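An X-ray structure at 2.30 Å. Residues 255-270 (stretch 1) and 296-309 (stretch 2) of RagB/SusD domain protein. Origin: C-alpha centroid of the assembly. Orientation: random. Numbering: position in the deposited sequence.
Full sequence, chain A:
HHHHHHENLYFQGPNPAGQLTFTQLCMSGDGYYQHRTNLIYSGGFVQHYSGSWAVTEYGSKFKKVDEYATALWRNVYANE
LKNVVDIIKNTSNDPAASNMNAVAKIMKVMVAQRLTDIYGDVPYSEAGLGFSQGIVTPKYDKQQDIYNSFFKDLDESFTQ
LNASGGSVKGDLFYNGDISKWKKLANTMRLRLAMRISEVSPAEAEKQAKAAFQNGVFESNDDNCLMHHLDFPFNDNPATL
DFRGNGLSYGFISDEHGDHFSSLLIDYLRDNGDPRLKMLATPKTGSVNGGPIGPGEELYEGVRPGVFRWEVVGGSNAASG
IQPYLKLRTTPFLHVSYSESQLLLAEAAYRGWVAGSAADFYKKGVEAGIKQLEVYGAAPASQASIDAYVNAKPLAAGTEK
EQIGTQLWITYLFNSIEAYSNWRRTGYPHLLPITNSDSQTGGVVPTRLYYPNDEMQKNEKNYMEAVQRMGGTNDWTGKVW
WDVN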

ATOM      1  N   GLU A 255     -12.476  17.744   3.605  1.00 22.43           N
ATOM      2  CA  GLU A 255     -12.305  19.134   4.050  1.00 23.98           C
ATOM      3  C   GLU A 255     -11.077  19.327   4.936  1.00 19.78           C
ATOM      4  O   GLU A 255     -11.129  20.085   5.902  1.00 24.53           O
ATOM      5  CB  GLU A 255     -13.543  19.597   4.816  1.00 21.06           C
ATOM      6  CG  GLU A 255     -14.850  19.456   4.057  1.00 29.43           C
ATOM      7  CD  GLU A 255     -16.023  19.948   4.876  1.00 46.95           C
ATOM      8  OE1 GLU A 255     -15.910  21.041   5.470  1.00 45.92           O
ATOM      9  OE2 GLU A 255     -17.047  19.234   4.947  1.00 54.46           O
ATOM     10  N   HIS A 256      -9.984  18.646   4.596  1.00 18.76           N
ATOM     11  CA  HIS A 256      -8.732  18.736   5.346  1.00 20.42           C
ATOM     12  C   HIS A 256      -8.984  18.424   6.810  1.00 20.68           C
ATOM     13  O   HIS A 256      -8.361  19.001   7.694  1.00 25.78           O
ATOM     14  CB  HIS A 256      -8.086  20.119   5.166  1.00 18.62           C
ATOM     15  CG  HIS A 256      -7.760  20.434   3.741  1.00 21.92           C
ATOM     16  ND1 HIS A 256      -6.624  19.961   3.115  1.00 23.96           N
ATOM     17  CD2 HIS A 256      -8.449  21.123   2.799  1.00 21.92           C
ATOM     18  CE1 HIS A 256      -6.613  20.373   1.862  1.00 23.81           C
ATOM     19  NE2 HIS A 256      -7.711  21.075   1.642  1.00 26.83           N
ATOM     20  N   GLY A 257      -9.914  17.502   7.050  1.00 19.45           N
ATOM     21  CA  GLY A 257     -10.250  17.086   8.393  1.00 14.28           C
ATOM     22  C   GLY A 257      -9.502  15.855   8.856  1.00 14.45           C
ATOM     23  O   GLY A 257      -9.705  15.391   9.979  1.00 16.45           O
ATOM     24  N   ASP A 258      -8.622  15.326   8.016  1.00 15.01           N
ATOM     25  CA  ASP A 258      -7.864  14.141   8.408  1.00 14.71           C
ATOM     26  C   ASP A 258      -6.591  14.524   9.150  1.00 14.50           C
ATOM     27  O   ASP A 258      -5.910  15.471   8.763  1.00 12.73           O
ATOM     28  CB  ASP A 258      -7.497  13.278   7.194  1.00 11.79           C
ATOM     29  CG  ASP A 258      -8.714  12.638   6.528  1.00 18.92           C
ATOM     30  OD1 ASP A 258      -9.376  11.772   7.162  1.00 14.92           O
ATOM     31  OD2 ASP A 258      -8.988  12.991   5.348  1.00 16.71           O
ATOM     32  N   HIS A 259      -6.291  13.778  10.219  1.00 16.00           N
ATOM     33  CA  HIS A 259      -5.030  13.880  10.962  1.00 11.91           C
ATOM     34  C   HIS A 259      -4.355  12.531  10.971  1.00 15.82           C
ATOM     35  O   HIS A 259      -4.999  11.513  10.712  1.00 14.38           O
ATOM     36  CB  HIS A 259      -5.240  14.311  12.411  1.00 11.38           C
ATOM     37  CG  HIS A 259      -6.058  15.553  12.583  1.00 15.13           C
ATOM     38  ND1 HIS A 259      -5.531  16.725  13.088  1.00 14.68           N
ATOM     39  CD2 HIS A 259      -7.365  15.805  12.334  1.00 14.94           C
ATOM     40  CE1 HIS A 259      -6.481  17.641  13.153  1.00 15.16           C
ATOM     41  NE2 HIS A 259      -7.602  17.111  12.694  1.00 16.13           N
ATOM     42  N   PHE A 260      -3.068  12.511  11.300  1.00 11.80           N
ATOM     43  CA  PHE A 260      -2.385  11.249  11.555  1.00 14.37           C
ATOM     44  C   PHE A 260      -2.854  10.695  12.889  1.00 14.01           C
ATOM     45  O   PHE A 260      -3.293  11.440  13.773  1.00 16.07           O
ATOM     46  CB  PHE A 260      -0.853  11.421  11.528  1.00 14.96           C
ATOM     47  CG  PHE A 260      -0.327  11.856  10.187  1.00 16.48           C
ATOM     48  CD1 PHE A 260      -0.662  11.154   9.042  1.00 14.24           C
ATOM     49  CD2 PHE A 260       0.502  12.964  10.066  1.00 16.43           C
ATOM     50  CE1 PHE A 260      -0.197  11.537   7.802  1.00 11.31           C
ATOM     51  CE2 PHE A 260       0.983  13.350   8.818  1.00 14.23           C
ATOM     52  CZ  PHE A 260       0.629  12.633   7.684  1.00 13.96           C
ATOM     53  N   SER A 261      -2.818   9.382  13.038  1.00 14.76           N
ATOM     54  CA  SER A 261      -3.313   8.798  14.276  1.00 18.52           C
ATOM     55  C   SER A 261      -2.330   9.014  15.431  1.00 16.52           C
ATOM     56  O   SER A 261      -1.137   9.212  15.208  1.00 15.10           O
ATOM     57  CB  SER A 261      -3.582   7.313  14.078  1.00 16.32           C
ATOM     58  OG  SER A 261      -2.370   6.585  14.047  1.00 21.72           O
ATOM     59  N   SER A 262      -2.828   8.965  16.659  1.00 16.62           N
ATOM     60  CA  SER A 262      -1.955   9.070  17.828  1.00 16.92           C
ATOM     61  C   SER A 262      -0.886   7.965  17.830  1.00 18.10           C
ATOM     62  O   SER A 262       0.228   8.171  18.286  1.00 16.96           O
ATOM     63  CB  SER A 262      -2.781   9.027  19.122  1.00 16.84           C
ATOM     64  OG  SER A 262      -3.545   7.828  19.222  1.00 17.13           O
ATOM     65  N   LEU A 263      -1.226   6.786  17.320  1.00 19.07           N
ATOM     66  CA  LEU A 263      -0.261   5.690  17.254  1.00 15.09           C
ATOM     67  C   LEU A 263       0.986   6.082  16.420  1.00 18.37           C
ATOM     68  O   LEU A 263       2.142   5.904  16.854  1.00 21.67           O
ATOM     69  CB  LEU A 263      -0.936   4.444  16.681  1.00 10.57           C
ATOM     70  CG  LEU A 263      -0.106   3.158  16.608  1.00 16.16           C
ATOM     71  CD1 LEU A 263       0.227   2.611  18.004  1.00 14.40           C
ATOM     72  CD2 LEU A 263      -0.826   2.112  15.747  1.00 11.80           C
ATOM     73  N   LEU A 264       0.754   6.619  15.227  1.00 12.48           N
ATOM     74  CA  LEU A 264       1.857   7.007  14.369  1.00 15.82           C
ATOM     75  C   LEU A 264       2.629   8.191  14.954  1.00 16.49           C
ATOM     76  O   LEU A 264       3.841   8.139  15.071  1.00 18.70           O
ATOM     77  CB  LEU A 264       1.354   7.352  12.966  1.00 16.90           C
ATOM     78  CG  LEU A 264       2.366   7.815  11.910  1.00 13.86           C
ATOM     79  CD1 LEU A 264       3.382   6.727  11.688  1.00  9.58           C
ATOM     80  CD2 LEU A 264       1.650   8.122  10.613  1.00 16.49           C
ATOM     81  N   ILE A 265       1.927   9.243  15.346  1.00 17.12           N
ATOM     82  CA  ILE A 265       2.597  10.429  15.861  1.00 18.86           C
ATOM     83  C   ILE A 265       3.406  10.095  17.108  1.00 23.52           C
ATOM     84  O   ILE A 265       4.571  10.449  17.184  1.00 22.38           O
ATOM     85  CB  ILE A 265       1.615  11.557  16.182  1.00 19.90           C
ATOM     86  CG1 ILE A 265       0.921  12.024  14.896  1.00 18.58           C
ATOM     87  CG2 ILE A 265       2.358  12.724  16.870  1.00 15.64           C
ATOM     88  CD1 ILE A 265       1.866  12.517  13.805  1.00 15.53           C
ATOM     89  N   ASP A 266       2.794   9.419  18.078  1.00 19.44           N
ATOM     90  CA  ASP A 266       3.540   8.988  19.250  1.00 20.55           C
ATOM     91  C   ASP A 266       4.758   8.154  18.859  1.00 27.01           C
ATOM     92  O   ASP A 266       5.812   8.305  19.458  1.00 25.93           O
ATOM     93  CB  ASP A 266       2.683   8.159  20.217  1.00 22.48           C
ATOM     94  CG  ASP A 266       1.632   8.976  20.935  1.00 16.44           C
ATOM     95  OD1 ASP A 266       1.598  10.217  20.802  1.00 22.35           O
ATOM     96  OD2 ASP A 266       0.855   8.361  21.683  1.00 20.45           O
ATOM     97  N   TYR A 267       4.636   7.266  17.871  1.00 24.60           N
ATOM     98  CA  TYR A 267       5.811   6.470  17.533  1.00 22.15           C
ATOM     99  C   TYR A 267       6.931   7.343  16.969  1.00 24.95           C
ATOM    100  O   TYR A 267       8.095   7.170  17.335  1.00 26.58           O
ATOM    101  CB  TYR A 267       5.491   5.363  16.534  1.00 19.01           C
ATOM    102  CG  TYR A 267       6.670   4.442  16.302  1.00 22.54           C
ATOM    103  CD1 TYR A 267       6.918   3.390  17.161  1.00 20.67           C
ATOM    104  CD2 TYR A 267       7.545   4.639  15.240  1.00 24.49           C
ATOM    105  CE1 TYR A 267       7.993   2.553  16.973  1.00 30.59           C
ATOM    106  CE2 TYR A 267       8.632   3.803  15.042  1.00 25.73           C
ATOM    107  CZ  TYR A 267       8.851   2.758  15.918  1.00 31.39           C
ATOM    108  OH  TYR A 267       9.926   1.901  15.754  1.00 37.09           O
ATOM    109  N   LEU A 268       6.587   8.262  16.071  1.00 24.72           N
ATOM    110  CA  LEU A 268       7.583   9.107  15.427  1.00 22.72           C
ATOM    111  C   LEU A 268       8.225  10.084  16.425  1.00 27.87           C
ATOM    112  O   LEU A 268       9.434  10.333  16.392  1.00 26.63           O
ATOM    113  CB  LEU A 268       6.950   9.874  14.265  1.00 24.75           C
ATOM    114  CG  LEU A 268       6.421   9.053  13.087  1.00 23.24           C
ATOM    115  CD1 LEU A 268       5.674   9.954  12.124  1.00 13.46           C
ATOM    116  CD2 LEU A 268       7.552   8.314  12.348  1.00 18.43           C
ATOM    117  N   ARG A 269       7.409  10.613  17.327  1.00 28.12           N
ATOM    118  CA  ARG A 269       7.869  11.564  18.324  1.00 22.92           C
ATOM    119  C   ARG A 269       8.702  10.896  19.435  1.00 25.57           C
ATOM    120  O   ARG A 269       9.796  11.366  19.755  1.00 30.15           O
ATOM    121  CB  ARG A 269       6.675  12.306  18.935  1.00 24.30           C
ATOM    122  CG  ARG A 269       7.058  13.482  19.828  1.00 19.74           C
ATOM    123  CD  ARG A 269       5.907  13.867  20.728  1.00 23.48           C
ATOM    124  NE  ARG A 269       5.495  12.701  21.488  1.00 25.04           N
ATOM    125  CZ  ARG A 269       4.255  12.235  21.526  1.00 26.47           C
ATOM    126  NH1 ARG A 269       3.290  12.856  20.848  1.00 25.24           N
ATOM    127  NH2 ARG A 269       3.985  11.149  22.237  1.00 25.07           N
ATOM    128  N   ASP A 270       8.192   9.817  20.028  1.00 22.46           N
ATOM    129  CA  ASP A 270       8.857   9.200  21.175  1.00 26.89           C
ATOM    130  C   ASP A 270      10.183   8.517  20.809  1.00 31.40           C
ATOM    131  O   ASP A 270      11.016   8.284  21.681  1.00 34.42           O
ATOM    132  CB  ASP A 270       7.952   8.163  21.867  1.00 23.12           C
ATOM    133  CG  ASP A 270       6.671   8.769  22.455  1.00 26.82           C
ATOM    134  OD1 ASP A 270       6.582  10.011  22.595  1.00 23.83           O
ATOM    135  OD2 ASP A 270       5.754   7.980  22.798  1.00 29.16           O
ATOM    136  N   GLU A 296       4.199  23.261  26.096  1.00 26.89           N
ATOM    137  CA  GLU A 296       3.220  22.226  25.746  1.00 26.62           C
ATOM    138  C   GLU A 296       3.622  21.524  24.464  1.00 20.58           C
ATOM    139  O   GLU A 296       3.970  22.176  23.477  1.00 23.78           O
ATOM    140  CB  GLU A 296       1.800  22.785  25.583  1.00 20.03           C
ATOM    141  CG  GLU A 296       0.782  21.689  25.153  1.00 19.67           C
ATOM    142  CD  GLU A 296      -0.678  22.126  25.247  1.00 25.68           C
ATOM    143  OE1 GLU A 296      -0.936  23.209  25.836  1.00 27.74           O
ATOM    144  OE2 GLU A 296      -1.568  21.384  24.732  1.00 22.95           O
ATOM    145  N   GLU A 297       3.562  20.192  24.505  1.00 22.64           N
ATOM    146  CA  GLU A 297       3.865  19.337  23.359  1.00 22.86           C
ATOM    147  C   GLU A 297       3.166  19.826  22.111  1.00 19.93           C
ATOM    148  O   GLU A 297       1.961  20.101  22.119  1.00 21.78           O
ATOM    149  CB  GLU A 297       3.448  17.891  23.638  1.00 24.51           C
ATOM    150  CG  GLU A 297       3.684  16.962  22.466  1.00 25.03           C
ATOM    151  CD  GLU A 297       5.128  16.942  22.038  1.00 26.11           C
ATOM    152  OE1 GLU A 297       5.975  16.586  22.873  1.00 33.19           O
ATOM    153  OE2 GLU A 297       5.425  17.288  20.869  1.00 27.18           O
ATOM    154  N   LEU A 298       3.947  19.940  21.049  1.00 18.66           N
ATOM    155  CA  LEU A 298       3.490  20.473  19.771  1.00 21.23           C
ATOM    156  C   LEU A 298       2.983  19.377  18.831  1.00 25.92           C
ATOM    157  O   LEU A 298       2.266  19.669  17.871  1.00 25.78           O
ATOM    158  CB  LEU A 298       4.644  21.235  19.108  1.00 26.08           C
ATOM    159  CG  LEU A 298       4.932  22.664  19.603  1.00 27.41           C
ATOM    160  CD1 LEU A 298       6.118  23.248  18.883  1.00 24.85           C
ATOM    161  CD2 LEU A 298       3.729  23.565  19.373  1.00 17.20           C
ATOM    162  N   TYR A 299       3.351  18.125  19.107  1.00 23.51           N
ATOM    163  CA  TYR A 299       3.048  17.038  18.177  1.00 24.71           C
ATOM    164  C   TYR A 299       2.285  15.911  18.828  1.00 23.47           C
ATOM    165  O   TYR A 299       2.844  15.107  19.580  1.00 19.95           O
ATOM    166  CB  TYR A 299       4.337  16.514  17.532  1.00 19.52           C
ATOM    167  CG  TYR A 299       4.927  17.578  16.643  1.00 30.53           C
ATOM    168  CD1 TYR A 299       4.458  17.750  15.347  1.00 29.85           C
ATOM    169  CD2 TYR A 299       5.909  18.462  17.119  1.00 21.87           C
ATOM    170  CE1 TYR A 299       4.955  18.740  14.537  1.00 22.56           C
ATOM    171  CE2 TYR A 299       6.422  19.478  16.298  1.00 24.13           C
ATOM    172  CZ  TYR A 299       5.936  19.605  15.015  1.00 26.98           C
ATOM    173  OH  TYR A 299       6.421  20.579  14.184  1.00 24.46           O
ATOM    174  N   GLU A 300       0.991  15.869  18.519  1.00 17.83           N
ATOM    175  CA  GLU A 300       0.106  14.808  18.983  1.00 22.19           C
ATOM    176  C   GLU A 300      -0.879  14.434  17.882  1.00 20.50           C
ATOM    177  O   GLU A 300      -1.398  15.309  17.189  1.00 18.76           O
ATOM    178  CB  GLU A 300      -0.641  15.233  20.254  1.00 23.84           C
ATOM    179  CG  GLU A 300       0.251  15.371  21.489  1.00 22.04           C
ATOM    180  CD  GLU A 300      -0.412  16.127  22.648  1.00 28.29           C
ATOM    181  OE1 GLU A 300      -1.518  16.693  22.481  1.00 19.09           O
ATOM    182  OE2 GLU A 300       0.189  16.154  23.739  1.00 38.88           O
ATOM    183  N   GLY A 301      -1.126  13.137  17.711  1.00 21.40           N
ATOM    184  CA  GLY A 301      -2.095  12.678  16.734  1.00 15.47           C
ATOM    185  C   GLY A 301      -3.488  12.568  17.335  1.00 17.87           C
ATOM    186  O   GLY A 301      -3.690  12.836  18.521  1.00 18.87           O
ATOM    187  N   VAL A 302      -4.452  12.171  16.513  1.00 15.82           N
ATOM    188  CA  VAL A 302      -5.821  11.974  16.976  1.00 12.04           C
ATOM    189  C   VAL A 302      -6.001  10.489  17.269  1.00 13.38           C
ATOM    190  O   VAL A 302      -5.686   9.647  16.426  1.00 11.05           O
ATOM    191  CB  VAL A 302      -6.884  12.438  15.925  1.00 17.65           C
ATOM    192  CG1 VAL A 302      -8.306  12.095  16.411  1.00 11.89           C
ATOM    193  CG2 VAL A 302      -6.765  13.939  15.637  1.00 10.05           C
ATOM    194  N   ARG A 303      -6.506  10.177  18.459  1.00 11.94           N
ATOM    195  CA  ARG A 303      -6.766   8.797  18.844  1.00 15.65           C
ATOM    196  C   ARG A 303      -7.762   8.124  17.882  1.00 14.62           C
ATOM    197  O   ARG A 303      -8.818   8.694  17.567  1.00 13.26           O
ATOM    198  CB  ARG A 303      -7.309   8.746  20.282  1.00 17.54           C
ATOM    199  CG  ARG A 303      -7.656   7.347  20.815  1.00 17.12           C
ATOM    200  CD  ARG A 303      -6.484   6.711  21.534  1.00 28.42           C
ATOM    201  NE  ARG A 303      -6.776   5.354  21.999  1.00 34.41           N
ATOM    202  CZ  ARG A 303      -6.059   4.695  22.916  1.00 39.10           C
ATOM    203  NH1 ARG A 303      -5.007   5.271  23.506  1.00 28.84           N
ATOM    204  NH2 ARG A 303      -6.413   3.460  23.261  1.00 31.09           N
ATOM    205  N   PRO A 304      -7.423   6.912  17.416  1.00 13.15           N
ATOM    206  CA  PRO A 304      -8.347   6.135  16.574  1.00 12.05           C
ATOM    207  C   PRO A 304      -9.705   5.962  17.255  1.00 13.54           C
ATOM    208  O   PRO A 304      -9.774   5.698  18.447  1.00 13.04           O
ATOM    209  CB  PRO A 304      -7.634   4.788  16.408  1.00 14.00           C
ATOM    210  CG  PRO A 304      -6.166   5.111  16.615  1.00 14.02           C
ATOM    211  CD  PRO A 304      -6.155   6.205  17.661  1.00 13.19           C
ATOM    212  N   GLY A 305     -10.778   6.161  16.500  1.00 16.58           N
ATOM    213  CA  GLY A 305     -12.120   6.067  17.037  1.00 11.02           C
ATOM    214  C   GLY A 305     -12.633   7.413  17.511  1.00 16.27           C
ATOM    215  O   GLY A 305     -13.789   7.545  17.892  1.00 20.35           O
ATOM    216  N   VAL A 306     -11.783   8.430  17.451  1.00 13.74           N
ATOM    217  CA  VAL A 306     -12.141   9.751  17.953  1.00 15.48           C
ATOM    218  C   VAL A 306     -12.158  10.759  16.816  1.00 13.33           C
ATOM    219  O   VAL A 306     -11.205  10.848  16.062  1.00 12.89           O
ATOM    220  CB  VAL A 306     -11.152  10.215  19.076  1.00 15.67           C
ATOM    221  CG1 VAL A 306     -11.427  11.659  19.499  1.00 13.92           C
ATOM    222  CG2 VAL A 306     -11.222   9.268  20.273  1.00 17.11           C
ATOM    223  N   PHE A 307     -13.263  11.482  16.673  1.00 13.68           N
ATOM    224  CA  PHE A 307     -13.377  12.550  15.675  1.00 15.16           C
ATOM    225  C   PHE A 307     -12.521  13.767  16.091  1.00 15.41           C
ATOM    226  O   PHE A 307     -12.232  13.932  17.281  1.00 16.08           O
ATOM    227  CB  PHE A 307     -14.840  12.975  15.510  1.00 13.65           C
ATOM    228  CG  PHE A 307     -15.753  11.900  14.954  1.00 14.53           C
ATOM    229  CD1 PHE A 307     -15.632  11.475  13.628  1.00 16.61           C
ATOM    230  CD2 PHE A 307     -16.766  11.350  15.741  1.00 15.81           C
ATOM    231  CE1 PHE A 307     -16.482  10.509  13.101  1.00 13.77           C
ATOM    232  CE2 PHE A 307     -17.629  10.382  15.227  1.00 14.23           C
ATOM    233  CZ  PHE A 307     -17.481   9.962  13.904  1.00 16.88           C
ATOM    234  N   ARG A 308     -12.112  14.600  15.133  1.00 17.54           N
ATOM    235  CA  ARG A 308     -11.255  15.761  15.430  1.00 14.42           C
ATOM    236  C   ARG A 308     -11.950  16.795  16.333  1.00 19.85           C
ATOM    237  O   ARG A 308     -11.293  17.454  17.133  1.00 22.23           O
ATOM    238  CB  ARG A 308     -10.767  16.436  14.130  1.00 12.09           C
ATOM    239  CG  ARG A 308     -11.859  17.130  13.292  1.00 15.02           C
ATOM    240  CD  ARG A 308     -11.414  17.417  11.837  1.00 12.87           C
ATOM    241  NE  ARG A 308     -10.192  18.222  11.746  1.00 12.62           N
ATOM    242  CZ  ARG A 308     -10.168  19.555  11.691  1.00 18.28           C
ATOM    243  NH1 ARG A 308     -11.301  20.241  11.695  1.00 13.79           N
ATOM    244  NH2 ARG A 308      -9.009  20.205  11.627  1.00 14.00           N
ATOM    245  N   TRP A 309     -13.269  16.927  16.230  1.00 14.05           N
ATOM    246  CA  TRP A 309     -13.980  17.891  17.063  1.00 16.40           C
ATOM    247  C   TRP A 309     -14.208  17.367  18.490  1.00 18.24           C
ATOM    248  O   TRP A 309     -14.696  18.101  19.353  1.00 19.69           O
ATOM    249  CB  TRP A 309     -15.320  18.261  16.430  1.00 15.42           C
ATOM    250  CG  TRP A 309     -16.194  17.056  16.093  1.00 19.87           C
ATOM    251  CD1 TRP A 309     -17.060  16.396  16.937  1.00 22.25           C
ATOM    252  CD2 TRP A 309     -16.301  16.394  14.818  1.00 16.58           C
ATOM    253  NE1 TRP A 309     -17.691  15.357  16.258  1.00 17.80           N
ATOM    254  CE2 TRP A 309     -17.249  15.345  14.959  1.00 19.10           C
ATOM    255  CE3 TRP A 309     -15.688  16.580  13.577  1.00 16.74           C
ATOM    256  CZ2 TRP A 309     -17.586  14.488  13.903  1.00 11.94           C
ATOM    257  CZ3 TRP A 309     -16.034  15.725  12.527  1.00 16.35           C
ATOM    258  CH2 TRP A 309     -16.972  14.693  12.706  1.00 13.89           C
TER
HETATM  259  O   HOH W   1      -0.625  11.710  19.781  1.00 21.29           O

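The contact has a short backbone clamp near its middle, and side chains reach across beyond it. Val-302 N donates to Phe-260 O (3.1 Å) and Ser-262 N donates to Val-302 O (2.9 Å), so both polar groups of Val-302 are spent on the residues flanking Ser-261. This single bridge sits where the chain passes into a helix. Ser-261, with chi1 in p, points its OG toward the first turn of the helix and accepts a weak capping bond from Leu-264 N (3.3 Å), while its CA lies 3.3 Å from Val-302 O in a CA-H...O contact.

Gly-301 is the price of this closeness. Its CA lies 3.8 Å from that of Ser-262, and a CB would point into the other stretch, 2.4 Å from Ser-261 O and 2.7 Å from Ser-262 N. The backbone can approach this far because no side chain stands between. Gly-301 N is not left idle: it donates to water 1 (2.6 Å), which in turn donates to Asp-266 OD1 (2.9 Å), linking loop to helix.

His-259 points toward the partner and is used in two directions. Val-302, in t, lays CG2 over one ring face, 3.9 Å from the centroid, and at the ring edge His-259 NE2 accepts from Arg-308 NE (3.0 Å). That bond identifies NE2 as the unprotonated nitrogen; ND1 is bonded elsewhere in the structure. Arg-308 reaches this position through p, t and m for chi1 to chi3, a bent path that carries its CD to 3.2 Å from Gly-257 O and places one guanidinium face toward His-256 O. Gly-257 leaves room here, since an ideal CB would be a tight 3.4 Å from Arg-308 CD.

Farther along the helix, Ile-265 and Arg-269 are one turn apart and both point toward the second stretch. Ile-265, m in both chi angles, packs its CG2 3.6 Å from Tyr-299 O and 4.3 Å from Tyr-299 CB, so much of what it meets is backbone. Arg-269 extends through t and t, then turns at chi3 (p). Its NH1 donates to Tyr-299 O at a short 2.6 Å, near the guanidinium plane. Within the helix, salt bridges from its NH2 to Asp-266 OD1 and to Asp-270 OD1, each 2.9 Å, hold the group in place. Glu-297 packs its CD 3.4 Å from Arg-269 CD; its OE1, 4.2 Å from Arg-269 NE and well out of the guanidinium plane, is near in charge but receives no N-H. Glu-297 OE2 instead accepts from Tyr-299 N (2.8 Å), bracing its own loop.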